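Local coordinates for hypothetical protein (Bacteroides caccae, PDB 4M8R) that is of unknown function but couples an N-terminal Ig-like domain to a WD40-like domain of the beta-propeller type and assembles from four copies, at residues K10-N15 with I92-A97; P114-L119 with Y133-V138; N195-V200 with A208-R213. All coordinates share one frame; numbering follows the deposited sequence.

Interaction 1: K10-N15 with I92-A97; sequences KILVTN and IFLNRA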
ATOM      1  N   LYS A  10      26.781 -28.537 -23.004  1.00 99.04           N
ATOM      2  CA  LYS A  10      26.908 -28.910 -21.560  1.00 98.35           C
ATOM      3  C   LYS A  10      25.576 -29.410 -20.980  1.00 94.04           C
ATOM      4  O   LYS A  10      24.824 -28.647 -20.365  1.00 92.20           O
ATOM      5  CB  LYS A  10      27.448 -27.732 -20.729  1.00101.92           C
ATOM      6  CG  LYS A  10      28.947 -27.776 -20.461  1.00108.98           C
ATOM      7  CD  LYS A  10      29.763 -27.085 -21.541  1.00111.38           C
ATOM      8  CE  LYS A  10      31.232 -27.020 -21.156  1.00111.37           C
ATOM      9  NZ  LYS A  10      31.985 -26.049 -21.994  1.00112.54           N
ATOM     10  N   ILE A  11      25.294 -30.693 -21.201  1.00 91.46           N
ATOM     11  CA  ILE A  11      24.199 -31.389 -20.519  1.00 81.91           C
ATOM     12  C   ILE A  11      24.732 -31.831 -19.160  1.00 75.39           C
ATOM     13  O   ILE A  11      25.737 -32.536 -19.093  1.00 78.76           O
ATOM     14  CB  ILE A  11      23.724 -32.632 -21.303  1.00 81.57           C
ATOM     15  CG1 ILE A  11      23.273 -32.247 -22.718  1.00 82.79           C
ATOM     16  CG2 ILE A  11      22.591 -33.328 -20.560  1.00 78.84           C
ATOM     17  CD1 ILE A  11      23.275 -33.404 -23.696  1.00 84.55           C
ATOM     18  N   LEU A  12      24.070 -31.426 -18.084  1.00 66.77           N
ATOM     19  CA  LEU A  12      24.597 -31.657 -16.739  1.00 63.05           C
ATOM     20  C   LEU A  12      24.537 -33.128 -16.329  1.00 63.15           C
ATOM     21  O   LEU A  12      25.511 -33.673 -15.802  1.00 62.31           O
ATOM     22  CB  LEU A  12      23.849 -30.802 -15.714  1.00 59.32           C
ATOM     23  CG  LEU A  12      23.883 -29.284 -15.930  1.00 58.81           C
ATOM     24  CD1 LEU A  12      23.205 -28.573 -14.771  1.00 56.72           C
ATOM     25  CD2 LEU A  12      25.306 -28.775 -16.104  1.00 60.29           C
ATOM     26  N   VAL A  13      23.391 -33.759 -16.562  1.00 60.54           N
ATOM     27  CA  VAL A  13      23.174 -35.148 -16.174  1.00 59.09           C
ATOM     28  C   VAL A  13      22.339 -35.861 -17.227  1.00 59.24           C
ATOM     29  O   VAL A  13      21.472 -35.261 -17.861  1.00 59.73           O
ATOM     30  CB  VAL A  13      22.483 -35.269 -14.790  1.00 57.70           C
ATOM     31  CG1 VAL A  13      23.429 -34.856 -13.669  1.00 58.21           C
ATOM     32  CG2 VAL A  13      21.204 -34.445 -14.729  1.00 55.73           C
ATOM     33  N   THR A  14      22.606 -37.149 -17.394  1.00 60.39           N
ATOM     34  CA  THR A  14      21.936 -37.960 -18.399  1.00 61.03           C
ATOM     35  C   THR A  14      20.983 -38.945 -17.735  1.00 61.03           C
ATOM     36  O   THR A  14      21.129 -39.248 -16.543  1.00 59.52           O
ATOM     37  CB  THR A  14      22.973 -38.733 -19.217  1.00 64.60           C
ATOM     38  OG1 THR A  14      23.950 -39.289 -18.328  1.00 66.93           O
ATOM     39  CG2 THR A  14      23.660 -37.801 -20.207  1.00 64.95           C
ATOM     40  N   ASN A  15      20.005 -39.428 -18.505  1.00 60.10           N
ATOM     41  CA  ASN A  15      18.987 -40.360 -18.004  1.00 58.69           C
ATOM     42  C   ASN A  15      18.363 -39.870 -16.703  1.00 55.61           C
ATOM     43  O   ASN A  15      18.134 -40.652 -15.779  1.00 56.20           O
ATOM     44  CB  ASN A  15      19.592 -41.744 -17.790  1.00 61.08           C
ATOM     45  CG  ASN A  15      20.340 -42.235 -19.001  1.00 64.80           C
ATOM     46  OD1 ASN A  15      21.553 -42.428 -18.954  1.00 67.66           O
ATOM     47  ND2 ASN A  15      19.625 -42.418 -20.105  1.00 65.45           N
ATOM     48  N   ILE A  92      11.432 -28.234 -11.153  1.00 36.83           N
ATOM     49  CA  ILE A  92      12.615 -28.581 -10.377  1.00 37.19           C
ATOM     50  C   ILE A  92      13.841 -28.566 -11.281  1.00 38.54           C
ATOM     51  O   ILE A  92      13.881 -29.266 -12.294  1.00 39.86           O
ATOM     52  CB  ILE A  92      12.443 -29.972  -9.739  1.00 38.86           C
ATOM     53  CG1 ILE A  92      11.206 -29.980  -8.842  1.00 38.59           C
ATOM     54  CG2 ILE A  92      13.669 -30.362  -8.926  1.00 40.78           C
ATOM     55  CD1 ILE A  92      10.785 -31.357  -8.386  1.00 40.72           C
ATOM     56  N   PHE A  93      14.835 -27.761 -10.906  1.00 40.18           N
ATOM     57  CA  PHE A  93      16.038 -27.562 -11.713  1.00 40.95           C
ATOM     58  C   PHE A  93      17.291 -28.035 -10.992  1.00 41.60           C
ATOM     59  O   PHE A  93      17.473 -27.759  -9.808  1.00 41.77           O
ATOM     60  CB  PHE A  93      16.222 -26.073 -12.023  1.00 40.58           C
ATOM     61  CG  PHE A  93      15.128 -25.480 -12.854  1.00 39.27           C
ATOM     62  CD1 PHE A  93      15.196 -25.514 -14.239  1.00 40.16           C
ATOM     63  CD2 PHE A  93      14.040 -24.864 -12.254  1.00 37.46           C
ATOM     64  CE1 PHE A  93      14.193 -24.956 -15.007  1.00 40.53           C
ATOM     65  CE2 PHE A  93      13.031 -24.305 -13.019  1.00 37.50           C
ATOM     66  CZ  PHE A  93      13.108 -24.351 -14.396  1.00 39.22           C
ATOM     67  N   LEU A  94      18.172 -28.714 -11.718  1.00 42.76           N
ATOM     68  CA  LEU A  94      19.520 -28.976 -11.226  1.00 43.38           C
ATOM     69  C   LEU A  94      20.370 -27.734 -11.474  1.00 44.25           C
ATOM     70  O   LEU A  94      20.401 -27.217 -12.586  1.00 44.16           O
ATOM     71  CB  LEU A  94      20.141 -30.165 -11.949  1.00 44.05           C
ATOM     72  CG  LEU A  94      21.503 -30.620 -11.417  1.00 45.36           C
ATOM     73  CD1 LEU A  94      21.394 -31.078  -9.974  1.00 44.61           C
ATOM     74  CD2 LEU A  94      22.068 -31.729 -12.292  1.00 47.83           C
ATOM     75  N   ASN A  95      21.053 -27.263 -10.435  1.00 45.69           N
ATOM     76  CA  ASN A  95      21.864 -26.048 -10.518  1.00 48.21           C
ATOM     77  C   ASN A  95      23.330 -26.379 -10.263  1.00 49.19           C
ATOM     78  O   ASN A  95      23.711 -26.675  -9.132  1.00 46.96           O
ATOM     79  CB  ASN A  95      21.351 -25.012  -9.503  1.00 47.68           C
ATOM     80  CG  ASN A  95      22.091 -23.686  -9.575  1.00 51.18           C
ATOM     81  OD1 ASN A  95      22.918 -23.460 -10.458  1.00 59.56           O
ATOM     82  ND2 ASN A  95      21.794 -22.797  -8.632  1.00 48.99           N
ATOM     83  N   ARG A  96      24.138 -26.348 -11.321  1.00 51.64           N
ATOM     84  CA  ARG A  96      25.578 -26.557 -11.211  1.00 55.57           C
ATOM     85  C   ARG A  96      26.302 -25.245 -11.499  1.00 59.06           C
ATOM     86  O   ARG A  96      26.569 -24.921 -12.657  1.00 60.55           O
ATOM     87  CB  ARG A  96      26.040 -27.672 -12.167  1.00 57.09           C
ATOM     88  CG  ARG A  96      27.550 -27.903 -12.189  1.00 57.31           C
ATOM     89  CD  ARG A  96      27.928 -29.365 -12.022  1.00 58.60           C
ATOM     90  NE  ARG A  96      27.749 -30.157 -13.240  1.00 59.69           N
ATOM     91  CZ  ARG A  96      27.050 -31.288 -13.345  1.00 56.24           C
ATOM     92  NH1 ARG A  96      26.415 -31.824 -12.306  1.00 54.55           N
ATOM     93  NH2 ARG A  96      26.988 -31.898 -14.520  1.00 56.63           N
ATOM     94  N   ALA A  97      26.620 -24.505 -10.435  1.00 62.94           N
ATOM     95  CA  ALA A  97      27.250 -23.183 -10.539  1.00 65.52           C
ATOM     96  C   ALA A  97      26.361 -22.225 -11.347  1.00 67.87           C
ATOM     97  O   ALA A  97      25.249 -21.907 -10.922  1.00 69.07           O
ATOM     98  CB  ALA A  97      28.656 -23.301 -11.129  1.00 67.47           C
TER

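Interaction 2: P114-L119 with Y133-V138; sequences PKDFRL and YAEETV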
ATOM      1  N   PRO A 114      -1.947 -21.219   8.713  1.00 40.89           N
ATOM      2  CA  PRO A 114      -3.132 -20.498   9.186  1.00 42.90           C
ATOM      3  C   PRO A 114      -2.754 -19.161   9.812  1.00 44.99           C
ATOM      4  O   PRO A 114      -1.756 -19.085  10.523  1.00 46.04           O
ATOM      5  CB  PRO A 114      -3.726 -21.440  10.235  1.00 43.88           C
ATOM      6  CG  PRO A 114      -2.589 -22.283  10.695  1.00 43.84           C
ATOM      7  CD  PRO A 114      -1.665 -22.419   9.522  1.00 42.41           C
ATOM      8  N   LYS A 115      -3.542 -18.122   9.549  1.00 49.05           N
ATOM      9  CA  LYS A 115      -3.200 -16.763   9.974  1.00 53.09           C
ATOM     10  C   LYS A 115      -3.854 -16.331  11.292  1.00 48.13           C
ATOM     11  O   LYS A 115      -3.514 -15.278  11.828  1.00 45.99           O
ATOM     12  CB  LYS A 115      -3.553 -15.758   8.877  1.00 62.92           C
ATOM     13  CG  LYS A 115      -2.975 -16.089   7.504  1.00 75.59           C
ATOM     14  CD  LYS A 115      -3.293 -14.996   6.484  1.00 88.61           C
ATOM     15  CE  LYS A 115      -3.658 -15.556   5.112  1.00 85.93           C
ATOM     16  NZ  LYS A 115      -2.586 -16.400   4.506  1.00 83.29           N
ATOM     17  N   ASP A 116      -4.778 -17.133  11.817  1.00 45.80           N
ATOM     18  CA  ASP A 116      -5.426 -16.812  13.092  1.00 47.52           C
ATOM     19  C   ASP A 116      -4.442 -16.937  14.253  1.00 47.10           C
ATOM     20  O   ASP A 116      -3.641 -17.872  14.303  1.00 46.04           O
ATOM     21  CB  ASP A 116      -6.654 -17.700  13.349  1.00 49.88           C
ATOM     22  CG  ASP A 116      -6.299 -19.173  13.532  1.00 51.36           C
ATOM     23  OD1 ASP A 116      -5.725 -19.766  12.593  1.00 50.02           O
ATOM     24  OD2 ASP A 116      -6.607 -19.739  14.607  1.00 54.77           O
ATOM     25  N   PHE A 117      -4.512 -15.992  15.187  1.00 45.63           N
ATOM     26  CA  PHE A 117      -3.619 -15.990  16.335  1.00 45.68           C
ATOM     27  C   PHE A 117      -4.001 -17.067  17.338  1.00 45.11           C
ATOM     28  O   PHE A 117      -5.165 -17.234  17.656  1.00 45.55           O
ATOM     29  CB  PHE A 117      -3.587 -14.609  17.002  1.00 47.31           C
ATOM     30  CG  PHE A 117      -2.559 -13.695  16.414  1.00 46.50           C
ATOM     31  CD1 PHE A 117      -2.861 -12.907  15.315  1.00 46.92           C
ATOM     32  CD2 PHE A 117      -1.273 -13.653  16.938  1.00 47.58           C
ATOM     33  CE1 PHE A 117      -1.906 -12.081  14.752  1.00 46.10           C
ATOM     34  CE2 PHE A 117      -0.309 -12.828  16.384  1.00 47.26           C
ATOM     35  CZ  PHE A 117      -0.627 -12.043  15.287  1.00 47.61           C
ATOM     36  N   ARG A 118      -2.993 -17.786  17.824  1.00 44.72           N
ATOM     37  CA  ARG A 118      -3.179 -18.900  18.751  1.00 45.34           C
ATOM     38  C   ARG A 118      -2.226 -18.742  19.932  1.00 45.56           C
ATOM     39  O   ARG A 118      -1.128 -18.202  19.784  1.00 43.77           O
ATOM     40  CB  ARG A 118      -2.919 -20.220  18.024  1.00 45.12           C
ATOM     41  CG  ARG A 118      -3.852 -20.441  16.841  1.00 45.82           C
ATOM     42  CD  ARG A 118      -3.548 -21.699  16.050  1.00 45.20           C
ATOM     43  NE  ARG A 118      -4.469 -21.833  14.925  1.00 45.64           N
ATOM     44  CZ  ARG A 118      -4.440 -22.819  14.028  1.00 46.14           C
ATOM     45  NH1 ARG A 118      -3.537 -23.788  14.116  1.00 45.96           N
ATOM     46  NH2 ARG A 118      -5.326 -22.839  13.038  1.00 45.95           N
ATOM     47  N   LEU A 119      -2.655 -19.196  21.103  1.00 47.63           N
ATOM     48  CA  LEU A 119      -1.863 -19.050  22.318  1.00 49.18           C
ATOM     49  C   LEU A 119      -1.129 -20.354  22.623  1.00 50.62           C
ATOM     50  O   LEU A 119      -1.739 -21.430  22.631  1.00 52.60           O
ATOM     51  CB  LEU A 119      -2.765 -18.669  23.490  1.00 50.84           C
ATOM     52  CG  LEU A 119      -2.054 -18.241  24.768  1.00 51.50           C
ATOM     53  CD1 LEU A 119      -1.315 -16.925  24.580  1.00 50.14           C
ATOM     54  CD2 LEU A 119      -3.062 -18.137  25.900  1.00 54.50           C
ATOM     55  N   TYR A 133      -4.636 -22.331  23.421  1.00 61.97           N
ATOM     56  CA  TYR A 133      -5.892 -21.782  22.920  1.00 61.38           C
ATOM     57  C   TYR A 133      -5.848 -21.539  21.418  1.00 58.89           C
ATOM     58  O   TYR A 133      -4.861 -21.035  20.877  1.00 56.40           O
ATOM     59  CB  TYR A 133      -6.236 -20.470  23.641  1.00 62.02           C
ATOM     60  CG  TYR A 133      -7.419 -19.745  23.039  1.00 61.12           C
ATOM     61  CD1 TYR A 133      -8.717 -20.041  23.433  1.00 63.00           C
ATOM     62  CD2 TYR A 133      -7.239 -18.772  22.058  1.00 59.18           C
ATOM     63  CE1 TYR A 133      -9.802 -19.386  22.876  1.00 63.66           C
ATOM     64  CE2 TYR A 133      -8.317 -18.116  21.490  1.00 59.63           C
ATOM     65  CZ  TYR A 133      -9.595 -18.425  21.906  1.00 61.49           C
ATOM     66  OH  TYR A 133     -10.662 -17.771  21.347  1.00 63.26           O
ATOM     67  N   ALA A 134      -6.937 -21.908  20.758  1.00 59.70           N
ATOM     68  CA  ALA A 134      -7.202 -21.508  19.382  1.00 58.80           C
ATOM     69  C   ALA A 134      -8.706 -21.354  19.272  1.00 63.06           C
ATOM     70  O   ALA A 134      -9.443 -22.057  19.961  1.00 67.52           O
ATOM     71  CB  ALA A 134      -6.691 -22.554  18.407  1.00 56.14           C
ATOM     72  N   GLU A 135      -9.174 -20.441  18.430  1.00 64.85           N
ATOM     73  CA  GLU A 135     -10.612 -20.232  18.313  1.00 71.25           C
ATOM     74  C   GLU A 135     -11.279 -21.337  17.496  1.00 74.81           C
ATOM     75  O   GLU A 135     -10.607 -22.124  16.834  1.00 71.86           O
ATOM     76  CB  GLU A 135     -10.945 -18.838  17.785  1.00 74.55           C
ATOM     77  CG  GLU A 135     -10.495 -18.536  16.374  1.00 77.31           C
ATOM     78  CD  GLU A 135     -10.785 -17.095  16.004  1.00 81.19           C
ATOM     79  OE1 GLU A 135     -11.986 -16.730  15.963  1.00 86.47           O
ATOM     80  OE2 GLU A 135      -9.820 -16.336  15.759  1.00 72.09           O
ATOM     81  N   GLU A 136     -12.607 -21.377  17.558  1.00 81.40           N
ATOM     82  CA  GLU A 136     -13.385 -22.561  17.173  1.00 87.06           C
ATOM     83  C   GLU A 136     -13.070 -23.110  15.773  1.00 88.84           C
ATOM     84  O   GLU A 136     -12.577 -22.392  14.897  1.00 80.35           O
ATOM     85  CB  GLU A 136     -14.889 -22.282  17.319  1.00 89.76           C
ATOM     86  CG  GLU A 136     -15.745 -23.530  17.507  1.00 91.91           C
ATOM     87  CD  GLU A 136     -16.722 -23.402  18.658  1.00101.26           C
ATOM     88  OE1 GLU A 136     -16.269 -23.072  19.772  1.00106.01           O
ATOM     89  OE2 GLU A 136     -17.935 -23.641  18.457  1.00103.99           O
ATOM     90  N   THR A 137     -13.363 -24.402  15.603  1.00 94.73           N
ATOM     91  CA  THR A 137     -13.092 -25.171  14.381  1.00 94.17           C
ATOM     92  C   THR A 137     -11.594 -25.372  14.153  1.00 95.95           C
ATOM     93  O   THR A 137     -11.144 -25.440  13.008  1.00102.57           O
ATOM     94  CB  THR A 137     -13.758 -24.572  13.109  1.00 90.89           C
ATOM     95  OG1 THR A 137     -13.034 -23.420  12.654  1.00 87.24           O
ATOM     96  CG2 THR A 137     -15.216 -24.204  13.366  1.00 91.97           C
ATOM     97  N   VAL A 138     -10.826 -25.478  15.238  1.00 92.46           N
ATOM     98  CA  VAL A 138      -9.391 -25.720  15.132  1.00 92.31           C
ATOM     99  C   VAL A 138      -8.992 -26.995  15.874  1.00 99.00           C
ATOM    100  O   VAL A 138      -9.291 -27.151  17.063  1.00 91.65           O
ATOM    101  CB  VAL A 138      -8.567 -24.520  15.649  1.00 89.50           C
ATOM    102  CG1 VAL A 138      -7.092 -24.884  15.779  1.00 81.20           C
ATOM    103  CG2 VAL A 138      -8.736 -23.326  14.717  1.00 87.62           C
TER

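Interaction 3: N195-V200 with A208-R213; sequences NTLALV and AAIQQR. With PO4 (phosphate ion), chain D; PO4 (phosphate ion), chain C.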
ATOM      1  N   ASN A 195      27.222 -14.197  22.320  1.00 61.24           N
ATOM      2  CA  ASN A 195      26.272 -14.287  23.420  1.00 60.32           C
ATOM      3  C   ASN A 195      25.197 -13.219  23.294  1.00 57.83           C
ATOM      4  O   ASN A 195      25.484 -12.072  22.959  1.00 57.90           O
ATOM      5  CB  ASN A 195      26.989 -14.145  24.766  1.00 63.39           C
ATOM      6  CG  ASN A 195      26.078 -14.424  25.948  1.00 63.07           C
ATOM      7  OD1 ASN A 195      25.431 -15.469  26.012  1.00 62.40           O
ATOM      8  ND2 ASN A 195      26.011 -13.483  26.881  1.00 63.87           N
ATOM      9  N   THR A 196      23.960 -13.611  23.573  1.00 55.96           N
ATOM     10  CA  THR A 196      22.808 -12.744  23.405  1.00 53.32           C
ATOM     11  C   THR A 196      22.204 -12.370  24.759  1.00 54.27           C
ATOM     12  O   THR A 196      21.697 -13.231  25.477  1.00 54.44           O
ATOM     13  CB  THR A 196      21.750 -13.453  22.545  1.00 50.87           C
ATOM     14  OG1 THR A 196      22.372 -13.970  21.361  1.00 49.33           O
ATOM     15  CG2 THR A 196      20.628 -12.497  22.160  1.00 49.43           C
ATOM     16  N   LEU A 197      22.255 -11.083  25.091  1.00 54.70           N
ATOM     17  CA  LEU A 197      21.620 -10.563  26.298  1.00 56.31           C
ATOM     18  C   LEU A 197      20.114 -10.748  26.295  1.00 54.92           C
ATOM     19  O   LEU A 197      19.533 -11.102  27.318  1.00 57.29           O
ATOM     20  CB  LEU A 197      21.878  -9.061  26.448  1.00 58.00           C
ATOM     21  CG  LEU A 197      23.203  -8.577  27.008  1.00 62.08           C
ATOM     22  CD1 LEU A 197      23.116  -7.071  27.218  1.00 63.56           C
ATOM     23  CD2 LEU A 197      23.544  -9.276  28.315  1.00 64.89           C
ATOM     24  N   ALA A 198      19.480 -10.466  25.157  1.00 51.94           N
ATOM     25  CA  ALA A 198      18.023 -10.427  25.081  1.00 50.59           C
ATOM     26  C   ALA A 198      17.528 -10.308  23.655  1.00 48.25           C
ATOM     27  O   ALA A 198      18.208  -9.750  22.803  1.00 48.46           O
ATOM     28  CB  ALA A 198      17.493  -9.248  25.887  1.00 51.97           C
ATOM     29  N   LEU A 199      16.342 -10.851  23.403  1.00 47.27           N
ATOM     30  CA  LEU A 199      15.602 -10.524  22.200  1.00 45.07           C
ATOM     31  C   LEU A 199      14.841  -9.243  22.481  1.00 45.88           C
ATOM     32  O   LEU A 199      14.514  -8.943  23.632  1.00 48.40           O
ATOM     33  CB  LEU A 199      14.614 -11.627  21.851  1.00 44.31           C
ATOM     34  CG  LEU A 199      15.209 -12.972  21.453  1.00 45.25           C
ATOM     35  CD1 LEU A 199      14.085 -13.927  21.077  1.00 43.92           C
ATOM     36  CD2 LEU A 199      16.188 -12.816  20.299  1.00 44.67           C
ATOM     37  N   VAL A 200      14.555  -8.490  21.429  1.00 44.34           N
ATOM     38  CA  VAL A 200      13.824  -7.240  21.564  1.00 44.54           C
ATOM     39  C   VAL A 200      12.678  -7.222  20.560  1.00 42.88           C
ATOM     40  O   VAL A 200      12.896  -7.354  19.354  1.00 42.67           O
ATOM     41  CB  VAL A 200      14.736  -6.026  21.345  1.00 45.55           C
ATOM     42  CG1 VAL A 200      13.993  -4.737  21.662  1.00 47.64           C
ATOM     43  CG2 VAL A 200      15.985  -6.133  22.216  1.00 47.43           C
ATOM     44  N   ALA A 208      14.706  -8.065  17.060  1.00 41.08           N
ATOM     45  CA  ALA A 208      16.088  -7.648  17.243  1.00 40.24           C
ATOM     46  C   ALA A 208      16.721  -8.456  18.357  1.00 40.11           C
ATOM     47  O   ALA A 208      16.042  -9.177  19.075  1.00 39.51           O
ATOM     48  CB  ALA A 208      16.156  -6.161  17.559  1.00 40.94           C
ATOM     49  N   ALA A 209      18.035  -8.338  18.495  1.00 40.52           N
ATOM     50  CA  ALA A 209      18.735  -8.957  19.610  1.00 41.43           C
ATOM     51  C   ALA A 209      19.956  -8.132  19.988  1.00 43.33           C
ATOM     52  O   ALA A 209      20.626  -7.575  19.119  1.00 43.86           O
ATOM     53  CB  ALA A 209      19.141 -10.378  19.259  1.00 40.77           C
ATOM     54  N   ILE A 210      20.220  -8.038  21.286  1.00 44.42           N
ATOM     55  CA  ILE A 210      21.420  -7.387  21.779  1.00 47.04           C
ATOM     56  C   ILE A 210      22.472  -8.481  21.955  1.00 49.17           C
ATOM     57  O   ILE A 210      22.282  -9.409  22.736  1.00 49.49           O
ATOM     58  CB  ILE A 210      21.155  -6.640  23.101  1.00 47.86           C
ATOM     59  CG1 ILE A 210      20.081  -5.565  22.886  1.00 47.03           C
ATOM     60  CG2 ILE A 210      22.430  -5.994  23.613  1.00 49.86           C
ATOM     61  CD1 ILE A 210      19.472  -5.015  24.159  1.00 48.32           C
ATOM     62  N   GLN A 211      23.564  -8.379  21.206  1.00 51.00           N
ATOM     63  CA  GLN A 211      24.571  -9.434  21.169  1.00 53.19           C
ATOM     64  C   GLN A 211      25.971  -8.868  21.273  1.00 56.49           C
ATOM     65  O   GLN A 211      26.211  -7.717  20.913  1.00 56.14           O
ATOM     66  CB  GLN A 211      24.462 -10.230  19.877  1.00 52.56           C
ATOM     67  CG  GLN A 211      23.123 -10.910  19.677  1.00 51.07           C
ATOM     68  CD  GLN A 211      23.107 -11.757  18.423  1.00 51.44           C
ATOM     69  OE1 GLN A 211      23.293 -11.248  17.317  1.00 51.96           O
ATOM     70  NE2 GLN A 211      22.878 -13.057  18.585  1.00 53.31           N
ATOM     71  N   GLN A 212      26.887  -9.702  21.758  1.00 59.87           N
ATOM     72  CA  GLN A 212      28.266  -9.301  22.003  1.00 64.25           C
ATOM     73  C   GLN A 212      29.081  -9.362  20.713  1.00 64.83           C
ATOM     74  O   GLN A 212      29.671 -10.393  20.386  1.00 64.81           O
ATOM     75  CB  GLN A 212      28.883 -10.202  23.070  1.00 66.44           C
ATOM     76  CG  GLN A 212      30.271  -9.778  23.500  1.00 71.03           C
ATOM     77  CD  GLN A 212      30.699 -10.456  24.786  1.00 74.39           C
ATOM     78  OE1 GLN A 212      30.552 -11.670  24.940  1.00 75.09           O
ATOM     79  NE2 GLN A 212      31.216  -9.671  25.723  1.00 75.68           N
ATOM     80  N   ARG A 213      29.109  -8.243  19.993  1.00 66.01           N
ATOM     81  CA  ARG A 213      29.818  -8.144  18.715  1.00 67.42           C
ATOM     82  C   ARG A 213      31.336  -8.230  18.882  1.00 70.35           C
ATOM     83  O   ARG A 213      32.041  -8.654  17.967  1.00 69.07           O
ATOM     84  CB  ARG A 213      29.440  -6.836  18.005  1.00 66.80           C
ATOM     85  CG  ARG A 213      29.965  -6.698  16.582  1.00 64.89           C
ATOM     86  CD  ARG A 213      29.378  -5.470  15.907  1.00 62.27           C
ATOM     87  NE  ARG A 213      29.791  -5.374  14.511  1.00 61.44           N
ATOM     88  CZ  ARG A 213      29.538  -4.341  13.711  1.00 60.49           C
ATOM     89  NH1 ARG A 213      28.869  -3.284  14.153  1.00 58.96           N
ATOM     90  NH2 ARG A 213      29.957  -4.367  12.451  1.00 61.35           N
TER
HETATM   91  P   PO4 D 502      31.175  -7.910  11.787  1.00 39.72           P
HETATM   92  O1  PO4 D 502      30.702  -9.246  11.267  1.00 40.64           O
HETATM   93  O2  PO4 D 502      30.638  -6.777  10.944  1.00 40.58           O
HETATM   94  O3  PO4 D 502      30.718  -7.700  13.211  1.00 40.27           O
HETATM   95  O4  PO4 D 502      32.680  -7.908  11.712  1.00 49.64           O
HETATM   96  P   PO4 C 501      29.773  -1.163  10.735  1.00 48.92           P
HETATM   97  O1  PO4 C 501      30.511  -2.184   9.890  1.00 54.00           O
HETATM   98  O2  PO4 C 501      29.319  -0.010   9.876  1.00 41.10           O
HETATM   99  O3  PO4 C 501      28.571  -1.804  11.364  1.00 49.09           O
HETATM  100  O4  PO4 C 501      30.671  -0.689  11.845  1.00 59.60           O
HETATM  101  O   HOH W   1      30.128 -13.305  22.755  1.00 43.68           O

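Interaction 1: K10-N15 with I92-A97
Leu12 and Arg96 meet where the N-terminal loop of the Ig-like domain lies against the end of strand 88-96. The polar part of the contact is one bond: Arg96 NH2 donates to the backbone O of Leu12 at 2.6 Å, with an N-H...O angle of 141°. The oxygen sits at the edge of the guanidinium, close to its plane, while NH2 approaches well to the side of the carbonyl, at a C=O...N angle of 111°. Arginine suits the place because its long chain, bent at chi2 and chi3, can present one amino group to this carbonyl while NH1 makes a salt bridge with Asp42.

Aliphatic cover over the charged group comes from Leu12, whose side chain slides past that of Arg96 in the opposite direction. Leu12 CG lies 4.2 Å above the guanidinium plane, offset toward its rim, and Leu12 CB is 3.5 Å from Arg96 NH2. An alanine in place of Arg96 would probably leave the Leu12 carbonyl without this donor, Asp42 without its cationic mate and a gap beside Leu12.

Purely apolar packing completes the contact. Val13 and Leu94, both buried and both touching Phe38, reach toward each other tip to tip. CG of Leu94 is anti to the backbone N (chi1 -174°), and from it CD2 rests 3.7 Å from Val13 CG1 and equally far from Val13 CG2.

Interaction 2: P114-L119 with Y133-V138
The carbonyl O of Tyr133 accepts the backbone N-H of Leu119 at 2.9 Å, the shortest bond between the two segments, and the same oxygen lies against Arg118, 3.5 Å from its CA. The return bond runs from Tyr133 N to Leu119 O at 3.1 Å. Together the two close a hydrogen-bonded antiparallel pair, and the CB atoms of Leu119 and Tyr133 pack on one face of the sheet. Beyond this pair the chain of Tyr133-Val138 leaves the strand and bends back toward Arg118.

Arg118 carries most of the rest of the contact. Its CG is anti to the carbonyl carbon (chi1 -60°) and the chain is extended from CG to NE, passing Ala134, whose CB is 3.9 Å from Arg118 CG; a methyl is small enough to let the chain by. At the far end Val138 comes to meet it tip to tip, with CG1 3.8 Å above the centre of the guanidinium. The edge of that group belongs to Asp116: NE points to OD2 at 3.0 Å in an almost straight salt-bridge bond (179°), and NH2 adds a weak bond to OD1. This pairing probably fixes the rotation of the flat group, so that its face can serve the valine. It may also offset the like charge of Glu135, whose OE2 is 4.8 Å from Asp116 OD2 and whose OE1 forms a salt bridge with Arg375 of the third subunit.

In the WD40-like domain, strand 118-123 lies between strands 128-133 and 419-422, the latter from the C-terminus. One sheet thus combines both ends of the propeller sequence, consistent with the Velcro closure known from beta-propellers.

Interaction 3: N195-V200 with A208-R213
Thr196 and Gln211 share a first torsion: OG1 of Thr196 (chi1 -50°) and CG of Gln211 (chi1 -60°) are each anti to the carbonyl carbon. As a non-hydrogen-bonded antiparallel pair with like first torsions, the two side chains lie side by side on one face of a beta hairpin in the WD40-like propeller domain. Gln211, extended beyond CG, donates from NE2 to Thr196 OG1 at 3.0 Å, nearly straight (174°) and in its amide plane. Both groups have a second mate: OG1 bonds to Gln174 O, and NE2 to Ser190 OG. A small hydroxyl and a longer amide suit this buried site, since each can serve two partners.

The backbone pairing is interrupted at Leu197, where the chain turns a corner in a manner consistent with a beta bulge. Ile210 bonds through its O to Leu197 N (2.9 Å) and through its N to Ala198 O (3.0 Å). On the other face Ile210 packs with Val200, its CD1 meeting Val200 CG2, and its CG2 meets Leu197 CD1 at 3.8 Å.

Past the strand, Arg213 reaches two phosphate ions, probably from the crystallisation liquor and also held by Arg49, Arg89 and Lys105 of the second subunit. Arg213 NE donates to O3 of the chain D phosphate at 2.8 Å.

How the interactions relate
The three contacts follow one another along the chain without touching. Interaction 1 belongs to the Ig-like domain, its centre about 37 Å from that of the chain and about 43 Å and 42 Å from the centres of interactions 2 and 3. Interaction 2 belongs to the sheet that joins the first and last strands of the propeller sequence, and interaction 3 is on the opposite side of the chain's centre, about 31 Å away between centres. No active site is known. The assembly gives a further relation: interactions 1 and 3 both approach the second subunit, where Phe93 meets Phe191 of that subunit edge-to-face and the phosphates beside Arg213 are shared, whereas interaction 2 faces the third.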